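Ddb_g0293866 (Dictyostelium discoideum, PDB 5LW6) binds ADP-ribose through this macrodomain, one part of a longer protein that probably recognises poly-ADP-ribose and takes part in sensing DNA damage. Local coordinates at residues R46-D49 with E53-L56; I61-F66 with D71-I76; E83-H88 with I94-M99; E137-G142 with N160-E165; V220-N225 with E235-L240. One frame throughout, in Å; residues are numbered along the deposited sequence.

Interaction 1: R46-D49 with E53-L56; sequences RLTD and ERSL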
# COMPACT_ATOMS: atom_id res chain seq x y z
N ARG A 46 -15.90 -2.17 16.24
CA ARG A 46 -16.95 -1.15 16.10
C ARG A 46 -16.59 0.09 16.86
O ARG A 46 -16.77 1.20 16.38
CB ARG A 46 -18.31 -1.69 16.53
CG ARG A 46 -18.98 -2.52 15.43
CD ARG A 46 -19.37 -1.73 14.15
NE ARG A 46 -20.48 -0.77 14.34
CZ ARG A 46 -21.78 -1.06 14.26
NH1 ARG A 46 -22.18 -2.31 13.99
NH2 ARG A 46 -22.68 -0.10 14.43
N LEU A 47 -16.05 -0.08 18.06
CA LEU A 47 -15.57 1.04 18.88
C LEU A 47 -14.04 1.03 18.67
O LEU A 47 -13.41 -0.00 18.73
CB LEU A 47 -15.90 0.79 20.35
CG LEU A 47 -17.42 0.75 20.67
CD1 LEU A 47 -17.60 0.26 22.09
CD2 LEU A 47 -17.99 2.14 20.50
N THR A 48 -13.47 2.17 18.41
CA THR A 48 -12.04 2.31 18.13
C THR A 48 -11.46 3.55 18.83
O THR A 48 -12.16 4.41 19.33
CB THR A 48 -11.75 2.49 16.63
OG1 THR A 48 -12.40 3.68 16.15
CG2 THR A 48 -12.21 1.23 15.81
N ASP A 49 -10.17 3.53 18.97
CA ASP A 49 -9.39 4.66 19.47
C ASP A 49 -9.12 5.58 18.29
O ASP A 49 -8.62 5.12 17.25
CB ASP A 49 -8.09 4.12 20.00
CG ASP A 49 -7.20 5.20 20.62
OD1 ASP A 49 -7.44 6.43 20.46
OD2 ASP A 49 -6.24 4.76 21.31
N GLU A 53 -7.00 5.17 14.18
CA GLU A 53 -7.92 5.15 13.03
C GLU A 53 -7.27 4.42 11.81
O GLU A 53 -6.07 4.61 11.55
CB GLU A 53 -8.37 6.53 12.62
CG GLU A 53 -7.50 7.23 11.66
CD GLU A 53 -8.08 8.49 10.97
OE1 GLU A 53 -9.25 8.91 11.20
OE2 GLU A 53 -7.31 9.03 10.16
N ARG A 54 -8.07 3.58 11.15
CA ARG A 54 -7.59 2.77 10.02
C ARG A 54 -7.64 3.60 8.74
O ARG A 54 -8.41 3.29 7.80
CB ARG A 54 -8.35 1.50 9.95
CG ARG A 54 -7.96 0.51 11.02
CD ARG A 54 -8.86 -0.74 11.04
NE ARG A 54 -10.17 -0.37 11.42
CZ ARG A 54 -11.17 -1.22 11.59
NH1 ARG A 54 -10.96 -2.51 11.36
NH2 ARG A 54 -12.34 -0.77 12.03
N SER A 55 -6.80 4.64 8.64
CA SER A 55 -6.81 5.52 7.47
C SER A 55 -5.50 5.16 6.72
O SER A 55 -4.43 5.37 7.27
CB SER A 55 -6.81 7.00 7.79
OG SER A 55 -5.95 7.37 8.84
N LEU A 56 -5.61 4.61 5.54
CA LEU A 56 -4.48 4.08 4.75
C LEU A 56 -4.40 4.72 3.40
O LEU A 56 -5.35 4.64 2.65
CB LEU A 56 -4.61 2.58 4.53
CG LEU A 56 -3.55 1.94 3.64
CD1 LEU A 56 -2.16 1.96 4.24
CD2 LEU A 56 -4.06 0.53 3.36
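Arg54 meets Thr48 where the loop 46-49 runs past the entry to strand 55-59, the first strand of the macrodomain sheet. Arg54 sits at the centre of an inverse gamma turn, a sharp bend just before the strand begins. From CB outward its side chain lies along Ile94, which NE also touches. CD stands anti to CA (chi2 173°), and the bend at chi3 (-66°) turns the guanidinium to its partners. There the two terminal nitrogens share the work: NH1 forms a salt bridge with Asp253, NH2 with Asp93 and Glu91, and Arg54 NH2 also comes within 4.3 Å of Thr48 CG2, obliquely. Arginine suits this buried place because its planar end can hold several carboxylates at once while the methylenes pack against carbon. Thr48, exposed, touches it with the methyl CG2. The backbones come close too, Asp49 O being 3.5 Å from Glu53 N, but the angle is too poor for a hydrogen bond. Farther in, Ser55 OG accepts from the backbone N of Lys144, and the same Ser55 OG donates to Glu53 OE2 over a short 2.5 Å, approaching from above the carboxylate plane.

Interaction 2: I61-F66 with D71-I76; sequences ISTSTF and DDATEI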
# COMPACT_ATOMS: atom_id res chain seq x y z
N ILE A 61 -1.15 -1.17 -6.50
CA ILE A 61 0.03 -2.02 -6.34
C ILE A 61 0.47 -2.62 -7.67
O ILE A 61 -0.36 -3.17 -8.40
CB ILE A 61 -0.21 -3.10 -5.26
CG1 ILE A 61 -0.74 -2.43 -3.95
CG2 ILE A 61 0.99 -4.01 -5.16
CD1 ILE A 61 -0.99 -3.47 -2.87
N SER A 62 1.76 -2.42 -7.96
CA SER A 62 2.52 -3.03 -9.10
C SER A 62 2.22 -2.43 -10.46
O SER A 62 2.74 -2.92 -11.45
CB SER A 62 2.29 -4.53 -9.13
OG SER A 62 2.90 -5.08 -7.96
N THR A 63 1.41 -1.39 -10.54
CA THR A 63 0.95 -0.91 -11.82
C THR A 63 1.86 0.05 -12.50
O THR A 63 1.71 0.31 -13.70
CB THR A 63 -0.43 -0.22 -11.77
OG1 THR A 63 -0.44 0.88 -10.91
CG2 THR A 63 -1.47 -1.22 -11.33
N SER A 64 2.77 0.66 -11.85
CA SER A 64 3.45 1.59 -12.82
C SER A 64 4.80 1.03 -13.19
O SER A 64 4.92 0.18 -14.12
CB SER A 64 3.45 3.01 -12.32
OG SER A 64 3.52 2.99 -10.91
N THR A 65 5.81 1.36 -12.39
CA THR A 65 7.14 0.84 -12.65
C THR A 65 7.22 -0.68 -12.77
O THR A 65 7.95 -1.19 -13.62
CB THR A 65 8.09 1.34 -11.52
OG1 THR A 65 8.12 2.77 -11.57
CG2 THR A 65 9.46 0.82 -11.65
N PHE A 66 6.52 -1.42 -11.87
CA PHE A 66 6.51 -2.91 -11.91
C PHE A 66 5.81 -3.54 -13.10
O PHE A 66 5.92 -4.77 -13.37
CB PHE A 66 5.95 -3.46 -10.60
CG PHE A 66 6.95 -3.42 -9.46
CD1 PHE A 66 8.13 -2.71 -9.56
CD2 PHE A 66 6.66 -4.03 -8.25
CE1 PHE A 66 9.03 -2.63 -8.49
CE2 PHE A 66 7.54 -3.94 -7.16
CZ PHE A 66 8.73 -3.23 -7.27
N ASP A 71 -5.38 -4.36 -16.61
CA ASP A 71 -6.70 -5.02 -16.53
C ASP A 71 -6.73 -5.97 -15.33
O ASP A 71 -7.72 -5.98 -14.56
CB ASP A 71 -6.96 -5.82 -17.80
CG ASP A 71 -7.16 -4.93 -19.05
OD1 ASP A 71 -7.65 -3.76 -18.87
OD2 ASP A 71 -6.90 -5.43 -20.24
N ASP A 72 -5.69 -6.80 -15.20
CA ASP A 72 -5.62 -7.80 -14.12
C ASP A 72 -5.48 -7.13 -12.73
O ASP A 72 -6.19 -7.49 -11.77
CB ASP A 72 -4.45 -8.78 -14.33
CG ASP A 72 -4.64 -9.70 -15.55
OD1 ASP A 72 -5.80 -9.89 -16.01
OD2 ASP A 72 -3.60 -10.26 -16.03
N ALA A 73 -4.63 -6.12 -12.66
CA ALA A 73 -4.43 -5.35 -11.40
C ALA A 73 -5.68 -4.62 -10.98
O ALA A 73 -5.95 -4.45 -9.81
CB ALA A 73 -3.30 -4.35 -11.53
N THR A 74 -6.43 -4.14 -11.92
CA THR A 74 -7.67 -3.43 -11.58
C THR A 74 -8.67 -4.37 -10.98
O THR A 74 -9.29 -4.06 -9.97
CB THR A 74 -8.26 -2.75 -12.83
OG1 THR A 74 -7.30 -1.81 -13.32
CG2 THR A 74 -9.64 -2.10 -12.53
N GLU A 75 -8.85 -5.54 -11.58
CA GLU A 75 -9.84 -6.49 -11.08
C GLU A 75 -9.44 -6.97 -9.67
O GLU A 75 -10.28 -7.08 -8.75
CB GLU A 75 -9.96 -7.68 -12.07
CG GLU A 75 -9.89 -9.08 -11.49
CD GLU A 75 -9.57 -10.06 -12.59
OE1 GLU A 75 -10.13 -9.90 -13.73
OE2 GLU A 75 -8.76 -10.99 -12.31
N ILE A 76 -8.17 -7.27 -9.49
CA ILE A 76 -7.69 -7.79 -8.21
C ILE A 76 -7.82 -6.70 -7.13
O ILE A 76 -8.37 -6.97 -6.09
CB ILE A 76 -6.25 -8.27 -8.31
CG1 ILE A 76 -6.20 -9.57 -9.08
CG2 ILE A 76 -5.60 -8.47 -6.93
CD1 ILE A 76 -4.84 -9.86 -9.61
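Thr63 and Ala73 touch through methyl groups alone: Thr63 CG2 stands 3.6 Å from Ala73 CB. The only other approach is the backbone carbonyl of Ile61, whose O is 4.5 Å from Ala73 CB. Alanine fits here because a single methyl lets the loop lie close to the helix, and threonine fits because it offers carbon to the helix and a hydroxyl to its own loop. With chi1 at 59°, OG1 falls between the backbone N and the carbonyl carbon, and CG2, anti to the carbonyl carbon, meets Ala73 CB. That hydroxyl is bonded to Phe60 O, which helps fix the rotation of the side chain. In the next shell, Ser62 turns the chain with a positive phi (75°), its N bonded to Glu149 and its OG to Val220 O, so this residue is tied to two other parts of the fold. On the helix, ordinary i to i+4 bonds hold the backbone, Glu75 N to Asp71 O among them, and Thr74 OG1 is bonded to Ile70 O. This is the connection from strand 55-59 into helix 70-87, the first half of a beta-alpha-beta crossover, folded back on the first turn of its own helix, as in the alpha/beta architecture of macrodomains.

Interaction 3: E83-H88 with I94-M99; sequences EYLHFH and IKLKMM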
# COMPACT_ATOMS: atom_id res chain seq x y z
N GLU A 83 -13.89 -6.61 -0.89
CA GLU A 83 -13.93 -7.66 0.06
C GLU A 83 -13.68 -7.13 1.48
O GLU A 83 -14.44 -7.44 2.43
CB GLU A 83 -12.93 -8.74 -0.30
CG GLU A 83 -12.86 -9.95 0.63
CD GLU A 83 -11.75 -10.94 0.23
OE1 GLU A 83 -10.59 -10.47 0.06
OE2 GLU A 83 -12.02 -12.18 0.09
N TYR A 84 -12.64 -6.33 1.61
CA TYR A 84 -12.28 -5.74 2.90
C TYR A 84 -13.39 -4.80 3.37
O TYR A 84 -13.88 -4.91 4.53
CB TYR A 84 -10.96 -5.00 2.72
CG TYR A 84 -10.49 -4.28 4.01
CD1 TYR A 84 -9.83 -5.00 5.02
CD2 TYR A 84 -10.73 -2.95 4.23
CE1 TYR A 84 -9.40 -4.37 6.18
CE2 TYR A 84 -10.33 -2.31 5.40
CZ TYR A 84 -9.70 -3.02 6.38
OH TYR A 84 -9.36 -2.30 7.53
N LEU A 85 -13.85 -3.89 2.51
CA LEU A 85 -14.87 -2.88 2.95
C LEU A 85 -16.22 -3.53 3.31
O LEU A 85 -16.90 -3.10 4.24
CB LEU A 85 -15.00 -1.76 1.96
CG LEU A 85 -13.77 -0.85 1.81
CD1 LEU A 85 -14.02 0.15 0.67
CD2 LEU A 85 -13.50 -0.10 3.09
N HIS A 86 -16.63 -4.53 2.57
CA HIS A 86 -17.89 -5.24 2.86
C HIS A 86 -17.79 -5.97 4.14
O HIS A 86 -18.73 -5.96 4.93
CB HIS A 86 -18.22 -6.23 1.74
CG HIS A 86 -18.78 -5.55 0.52
ND1 HIS A 86 -18.67 -6.06 -0.75
CD2 HIS A 86 -19.41 -4.37 0.39
CE1 HIS A 86 -19.24 -5.24 -1.61
NE2 HIS A 86 -19.68 -4.19 -0.94
N PHE A 87 -16.68 -6.64 4.38
CA PHE A 87 -16.46 -7.33 5.62
C PHE A 87 -16.60 -6.34 6.79
O PHE A 87 -17.13 -6.71 7.88
CB PHE A 87 -15.10 -7.95 5.64
CG PHE A 87 -14.77 -8.72 6.85
CD1 PHE A 87 -15.10 -10.05 6.96
CD2 PHE A 87 -14.08 -8.11 7.93
CE1 PHE A 87 -14.78 -10.74 8.12
CE2 PHE A 87 -13.75 -8.82 9.08
CZ PHE A 87 -14.07 -10.15 9.15
N HIS A 88 -16.07 -5.13 6.60
CA HIS A 88 -16.08 -4.09 7.58
C HIS A 88 -17.18 -3.08 7.39
O HIS A 88 -16.99 -1.89 7.67
CB HIS A 88 -14.74 -3.36 7.51
CG HIS A 88 -13.60 -4.17 8.01
ND1 HIS A 88 -13.49 -4.57 9.31
CD2 HIS A 88 -12.46 -4.58 7.42
CE1 HIS A 88 -12.33 -5.18 9.52
NE2 HIS A 88 -11.70 -5.23 8.37
N ILE A 94 -12.45 3.54 9.02
CA ILE A 94 -11.68 3.10 7.90
C ILE A 94 -11.79 4.11 6.80
O ILE A 94 -12.86 4.61 6.43
CB ILE A 94 -12.24 1.75 7.40
CG1 ILE A 94 -11.96 0.65 8.40
CG2 ILE A 94 -11.58 1.42 6.09
CD1 ILE A 94 -12.72 -0.63 8.19
N LYS A 95 -10.64 4.50 6.27
CA LYS A 95 -10.55 5.39 5.14
C LYS A 95 -9.44 4.84 4.26
O LYS A 95 -8.30 4.67 4.73
CB LYS A 95 -10.25 6.81 5.61
CG LYS A 95 -10.41 7.81 4.56
CD LYS A 95 -10.59 9.22 5.18
CE LYS A 95 -9.83 9.48 6.50
NZ LYS A 95 -8.69 10.47 6.38
N LEU A 96 -9.78 4.58 3.00
CA LEU A 96 -8.81 4.01 2.04
C LEU A 96 -8.61 5.01 0.92
O LEU A 96 -9.61 5.51 0.33
CB LEU A 96 -9.30 2.67 1.48
CG LEU A 96 -9.50 1.51 2.44
CD1 LEU A 96 -9.94 0.25 1.70
CD2 LEU A 96 -8.29 1.26 3.28
N LYS A 97 -7.37 5.39 0.67
CA LYS A 97 -7.03 6.31 -0.39
C LYS A 97 -6.02 5.67 -1.25
O LYS A 97 -4.87 5.47 -0.84
CB LYS A 97 -6.52 7.65 0.14
CG LYS A 97 -7.57 8.31 1.04
CD LYS A 97 -7.30 9.79 1.27
CE LYS A 97 -8.41 10.41 2.15
NZ LYS A 97 -8.00 11.80 2.47
N MSE A 98 -6.41 5.38 -2.47
CA MSE A 98 -5.50 4.68 -3.36
C MSE A 98 -4.92 5.70 -4.30
O MSE A 98 -5.59 6.41 -5.02
CB MSE A 98 -6.13 3.57 -4.13
CG MSE A 98 -5.14 2.80 -4.97
SE MSE A 98 -5.99 1.25 -5.87
CE MSE A 98 -6.73 2.27 -7.21
N MSE A 99 -3.61 5.74 -4.36
CA MSE A 99 -2.90 6.74 -5.12
C MSE A 99 -2.57 6.15 -6.48
O MSE A 99 -1.89 5.16 -6.57
CB MSE A 99 -1.58 7.09 -4.39
CG MSE A 99 -1.92 7.64 -2.99
SE MSE A 99 -0.35 8.08 -1.92
CE MSE A 99 0.21 6.19 -1.44
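In the beta-alpha-beta unit of strand 55-59, helix 70-87 and strand 95-101, the end of the helix, with Tyr84 and Leu85, and His88 just beyond it meet Ile94, just before the second strand, and Leu96 on it. Ile94 fills the middle. Its CG2 lies at the edge of the Tyr84 ring, in plane, 4.0 Å from CE2, while Ile94 CD1 reaches His88 CB at 3.5 Å, the two side chains crossing at about a right angle. Leu85 and Leu96 meet tip to tip, CD2 to CD1 at 3.8 Å; Leu85 CD2 also touches Ile94 CG2, and a flexible branched end suits a place between two partners. Here helix 70-87 packs on the sheet of the macrodomain through apolar side chains. With Tyr84 CG opposite the backbone N (chi1 178°), the torsion carries the ring to Ile94 and Leu96, and one of its faces carries His88 CD2, 3.2 Å above the plane and offset toward the rim. Tyr84 OH bonds to Asp253 OD1 and His88 NE2 to Asp253 OD2, so both oxygens of Asp253 are engaged, OD1 also by Arg54. A phenylalanine in place of Tyr84 would keep the ring packing but would probably leave Asp253 OD1 without this hydroxyl partner. His88 ND1 pairs with Glu91, so both imidazole nitrogens have acidic partners.

Interaction 4: E137-G142 with N160-E165; sequences EQFNLG and NKQLYE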
# COMPACT_ATOMS: atom_id res chain seq x y z
N GLU A 137 2.62 15.80 -3.46
CA GLU A 137 1.18 15.84 -3.15
C GLU A 137 0.68 14.58 -2.47
O GLU A 137 -0.35 14.55 -1.88
CB GLU A 137 0.40 16.06 -4.46
CG GLU A 137 0.68 14.89 -5.44
CD GLU A 137 0.00 14.97 -6.81
OE1 GLU A 137 -1.29 15.02 -6.84
OE2 GLU A 137 0.75 14.91 -7.84
N GLN A 138 1.44 13.50 -2.53
CA GLN A 138 0.99 12.24 -1.94
C GLN A 138 1.06 12.10 -0.44
O GLN A 138 0.45 11.21 0.12
CB GLN A 138 1.81 11.13 -2.57
CG GLN A 138 3.16 10.87 -2.02
CD GLN A 138 3.91 9.86 -2.93
OE1 GLN A 138 3.70 8.64 -2.84
NE2 GLN A 138 4.72 10.38 -3.85
N PHE A 139 1.73 13.01 0.24
CA PHE A 139 2.07 12.78 1.63
C PHE A 139 1.09 13.40 2.65
O PHE A 139 1.03 12.93 3.78
CB PHE A 139 3.48 13.30 1.84
CG PHE A 139 4.48 12.52 1.07
CD1 PHE A 139 4.69 11.18 1.30
CD2 PHE A 139 5.18 13.11 0.07
CE1 PHE A 139 5.59 10.49 0.55
CE2 PHE A 139 6.03 12.42 -0.75
CZ PHE A 139 6.24 11.07 -0.48
N ASN A 140 0.32 14.42 2.25
CA ASN A 140 -0.57 15.03 3.19
C ASN A 140 -2.03 14.71 2.88
O ASN A 140 -2.85 15.62 2.80
CB ASN A 140 -0.32 16.55 3.27
CG ASN A 140 -0.84 17.20 4.55
OD1 ASN A 140 -1.17 16.53 5.50
ND2 ASN A 140 -0.86 18.51 4.58
N LEU A 141 -2.39 13.44 2.83
CA LEU A 141 -3.76 13.02 2.51
C LEU A 141 -4.55 12.64 3.72
O LEU A 141 -5.62 12.08 3.57
CB LEU A 141 -3.73 11.85 1.52
CG LEU A 141 -2.89 12.10 0.27
CD1 LEU A 141 -2.93 10.80 -0.51
CD2 LEU A 141 -3.44 13.20 -0.58
N GLY A 142 -4.01 12.86 4.91
CA GLY A 142 -4.73 12.64 6.15
C GLY A 142 -4.83 11.17 6.56
O GLY A 142 -5.85 10.77 7.16
N ASN A 160 10.73 5.49 -4.51
CA ASN A 160 10.34 6.04 -3.18
C ASN A 160 11.45 6.83 -2.53
O ASN A 160 11.46 7.06 -1.35
CB ASN A 160 9.75 4.96 -2.28
CG ASN A 160 10.73 3.87 -1.94
OD1 ASN A 160 11.94 4.02 -2.10
ND2 ASN A 160 10.21 2.78 -1.43
N LYS A 161 12.33 7.35 -3.36
CA LYS A 161 13.39 8.23 -2.89
C LYS A 161 12.89 9.37 -2.06
O LYS A 161 13.43 9.68 -1.01
CB LYS A 161 14.13 8.75 -4.16
CG LYS A 161 15.24 9.76 -3.90
CD LYS A 161 15.86 10.13 -5.25
CE LYS A 161 17.21 10.89 -5.12
NZ LYS A 161 17.08 12.08 -4.26
N GLN A 162 11.80 9.98 -2.48
CA GLN A 162 11.30 11.23 -1.80
C GLN A 162 10.81 10.93 -0.41
O GLN A 162 11.15 11.61 0.53
CB GLN A 162 10.23 11.90 -2.62
CG GLN A 162 9.58 13.10 -2.02
CD GLN A 162 10.56 14.24 -1.80
OE1 GLN A 162 11.36 14.59 -2.67
NE2 GLN A 162 10.56 14.77 -0.59
N LEU A 163 10.05 9.83 -0.30
CA LEU A 163 9.66 9.32 1.00
C LEU A 163 10.86 9.09 1.93
O LEU A 163 10.84 9.55 3.05
CB LEU A 163 8.82 8.07 0.83
CG LEU A 163 8.45 7.34 2.11
CD1 LEU A 163 7.38 8.09 2.93
CD2 LEU A 163 8.02 5.93 1.76
N TYR A 164 11.86 8.39 1.44
CA TYR A 164 13.04 8.03 2.23
C TYR A 164 13.81 9.28 2.65
O TYR A 164 14.23 9.34 3.78
CB TYR A 164 13.93 7.05 1.48
CG TYR A 164 13.51 5.61 1.71
CD1 TYR A 164 12.34 5.07 1.19
CD2 TYR A 164 14.24 4.77 2.56
CE1 TYR A 164 11.97 3.78 1.47
CE2 TYR A 164 13.85 3.49 2.83
CZ TYR A 164 12.71 2.98 2.31
OH TYR A 164 12.28 1.70 2.63
N GLU A 165 13.90 10.30 1.77
CA GLU A 165 14.55 11.55 2.18
C GLU A 165 13.85 12.23 3.33
O GLU A 165 14.47 12.75 4.24
CB GLU A 165 14.69 12.41 0.97
CG GLU A 165 15.83 11.78 0.23
CD GLU A 165 16.12 12.28 -1.15
OE1 GLU A 165 16.87 11.53 -1.81
OE2 GLU A 165 15.65 13.35 -1.61
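Phe139 crosses Gln162 and Leu163 obliquely, its ring reaching from the loop 137-142 to the first turn of helix 161-167. The far end of the ring is what touches. Phe139 CE2 is 3.8 Å from Gln162 CG on one flank, and CE1 is 3.8 Å from Leu163 CD1 on the other, while Phe139 CZ lies 4.0 Å from the backbone at Leu163 N. With CG anti to the carbonyl carbon (chi1 -65°), the ring is brought against the helix. One face carries Gln138 CG, 3.3 Å above the plane and over its centre, so a methylene of the preceding residue sits over the phenyl. Gln162 meets the ring with its CG methylene, and its chain bends at chi2 (63°); its amide plane stands 57° from that of the ring. Partly exposed, this long polar residue can still give carbon to a buried neighbour. Leucine suits the inner position, where it offers both CB and a methyl to CE1 of the ring. An alanine instead of Phe139 would probably open a gap between loop and helix and leave Leu163 CD1 and Gln162 CG without their ring partner. On the same helix, the exposed Lys161 and Glu165 form a salt bridge one turn apart. The contact sits beside Phe146 of strand 145-149, whose ring meets that of Phe139, while Leu205 of helix 204-207 touches both Phe139 and Leu163.

Interaction 5: V220-N225 with E235-L240; sequences VNMNPN and ELAKPL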
# COMPACT_ATOMS: atom_id res chain seq x y z
N VAL A 220 4.18 -7.76 -6.83
CA VAL A 220 4.74 -8.55 -7.87
C VAL A 220 5.32 -7.63 -8.95
O VAL A 220 4.66 -6.73 -9.43
CB VAL A 220 3.66 -9.47 -8.46
CG1 VAL A 220 4.16 -10.17 -9.69
CG2 VAL A 220 3.17 -10.45 -7.42
N ASN A 221 6.59 -7.83 -9.26
CA ASN A 221 7.23 -7.09 -10.34
C ASN A 221 7.25 -7.90 -11.62
O ASN A 221 7.64 -9.06 -11.65
CB ASN A 221 8.69 -6.78 -10.00
CG ASN A 221 9.41 -6.15 -11.15
OD1 ASN A 221 8.90 -5.20 -11.72
ND2 ASN A 221 10.61 -6.67 -11.51
N MSE A 222 6.84 -7.25 -12.67
CA MSE A 222 6.88 -7.84 -13.97
C MSE A 222 7.94 -7.25 -14.87
O MSE A 222 8.11 -7.74 -16.01
CB MSE A 222 5.55 -7.62 -14.73
CG MSE A 222 4.30 -8.10 -13.98
SE MSE A 222 4.22 -9.95 -13.59
CE MSE A 222 4.12 -10.57 -15.48
N ASN A 223 8.63 -6.17 -14.44
CA ASN A 223 9.56 -5.36 -15.25
C ASN A 223 10.97 -5.95 -15.17
O ASN A 223 11.61 -5.86 -14.11
CB ASN A 223 9.54 -3.91 -14.72
CG ASN A 223 10.43 -2.99 -15.50
OD1 ASN A 223 11.27 -3.45 -16.29
ND2 ASN A 223 10.26 -1.69 -15.27
N PRO A 224 11.47 -6.54 -16.29
CA PRO A 224 12.83 -7.09 -16.39
C PRO A 224 13.94 -6.20 -15.80
O PRO A 224 14.95 -6.73 -15.32
CB PRO A 224 13.01 -7.23 -17.91
CG PRO A 224 11.61 -7.43 -18.44
CD PRO A 224 10.84 -6.44 -17.63
N ASN A 225 13.78 -4.88 -15.79
CA ASN A 225 14.82 -3.97 -15.31
C ASN A 225 14.84 -3.78 -13.82
O ASN A 225 15.73 -3.11 -13.31
CB ASN A 225 14.69 -2.57 -15.93
CG ASN A 225 14.67 -2.59 -17.44
OD1 ASN A 225 13.89 -1.86 -18.08
ND2 ASN A 225 15.51 -3.43 -18.03
N GLU A 235 2.05 -18.29 -13.48
CA GLU A 235 0.81 -18.67 -12.80
C GLU A 235 0.79 -18.14 -11.35
O GLU A 235 -0.24 -18.20 -10.70
CB GLU A 235 0.62 -20.19 -12.85
CG GLU A 235 0.07 -20.65 -14.22
CD GLU A 235 -0.50 -22.07 -14.21
OE1 GLU A 235 0.21 -23.02 -13.81
OE2 GLU A 235 -1.68 -22.25 -14.60
N LEU A 236 1.91 -17.62 -10.87
CA LEU A 236 1.95 -17.11 -9.54
C LEU A 236 1.68 -15.61 -9.41
O LEU A 236 1.51 -15.18 -8.31
CB LEU A 236 3.29 -17.39 -8.89
CG LEU A 236 3.69 -18.82 -8.56
CD1 LEU A 236 3.38 -19.74 -9.74
CD2 LEU A 236 5.20 -18.84 -8.18
N ALA A 237 1.72 -14.87 -10.50
CA ALA A 237 1.62 -13.40 -10.52
C ALA A 237 0.30 -12.93 -9.94
O ALA A 237 0.27 -12.17 -8.98
CB ALA A 237 1.82 -12.85 -11.91
N LYS A 238 -0.80 -13.41 -10.48
CA LYS A 238 -2.11 -12.96 -9.92
C LYS A 238 -2.42 -13.34 -8.46
O LYS A 238 -2.85 -12.48 -7.65
CB LYS A 238 -3.24 -13.31 -10.90
CG LYS A 238 -3.12 -12.60 -12.26
CD LYS A 238 -4.43 -12.70 -13.06
CE LYS A 238 -4.30 -13.25 -14.45
NZ LYS A 238 -5.59 -13.87 -14.89
N PRO A 239 -2.17 -14.60 -8.07
CA PRO A 239 -2.28 -14.98 -6.71
C PRO A 239 -1.41 -14.19 -5.73
O PRO A 239 -1.84 -13.86 -4.65
CB PRO A 239 -1.87 -16.45 -6.73
CG PRO A 239 -2.19 -16.90 -8.07
CD PRO A 239 -1.92 -15.78 -8.95
N LEU A 240 -0.17 -13.93 -6.12
CA LEU A 240 0.69 -13.13 -5.26
C LEU A 240 0.28 -11.65 -5.20
O LEU A 240 0.44 -11.05 -4.15
CB LEU A 240 2.13 -13.29 -5.64
CG LEU A 240 2.78 -14.59 -5.11
CD1 LEU A 240 4.12 -14.70 -5.80
CD2 LEU A 240 2.92 -14.67 -3.61
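Val220 packs hard against the start of helix 237-253, whereas two residues later the same loop only grazes it. At the tight end, Val220 CG2 lies 3.5 Å from Leu240 CB, the two side chains crossing at about a right angle, and the same Val220 CG2 is 3.7 Å from the carbonyl O of Ala237. Its other methyl faces the same turn, Val220 CG1 to Ala237 CB at 4.2 Å. The branching of valine is what serves here: with CG1 opposite the backbone N (chi1 172°), CG2 meets Leu240 CB and the Ala237 carbonyl, and CG1 the Ala237 side chain. Alanine in turn is small enough to let the backbones come within 6.3 Å of each other, Val220 CA to Ala237 CA. This is the junction of the loop after strand 213-217 with the last helix of the macrodomain, an apolar contact with no hydrogen bond across it. Leu240 N bonds to Leu236 O within the turn that receives Val220. Toward the solvent the contact thins to Met222, a selenomethionine in the crystal, whose chain bends at chi2 and chi3 until Met222 SE stands 4.1 Å from Ala237 CB. The loop's own asparagines, with bonds to Thr65 and Phe66, hold its shape. Asn221 OD1 accepts from Asn223 N at 2.9 Å in an Asx turn, the donor lying 57° out of the carbonyl plane. Its ND2 donates back to Asn223 O, so both ends of the Asn221 amide grip one residue. A second Asx turn follows from Asn223 to Asn225 N, where Asn225 is exposed.

Overall arrangement
Interactions 2 to 5 are buried, while interaction 1 is partly buried and faces the surface through Thr48. Interactions 2 and 3 share helix 70-87, gripping it near its beginning and its end, their centres about 17 Å apart. Both are apolar, methyl to methyl in one and ring, leucine and isoleucine in the other; interaction 4 sets a ring and interaction 5 a valine against a helix start, in contrast to the charged Arg54 of interaction 1, which lies beside Ile94 of interaction 3. Interaction 5 adjoins interaction 2, joined by bonds from Phe66 O to Met222 N and Ser62 OG to Val220 O. Interaction 4 stands apart, yet Lys97 of interaction 3 reaches its Leu141 O.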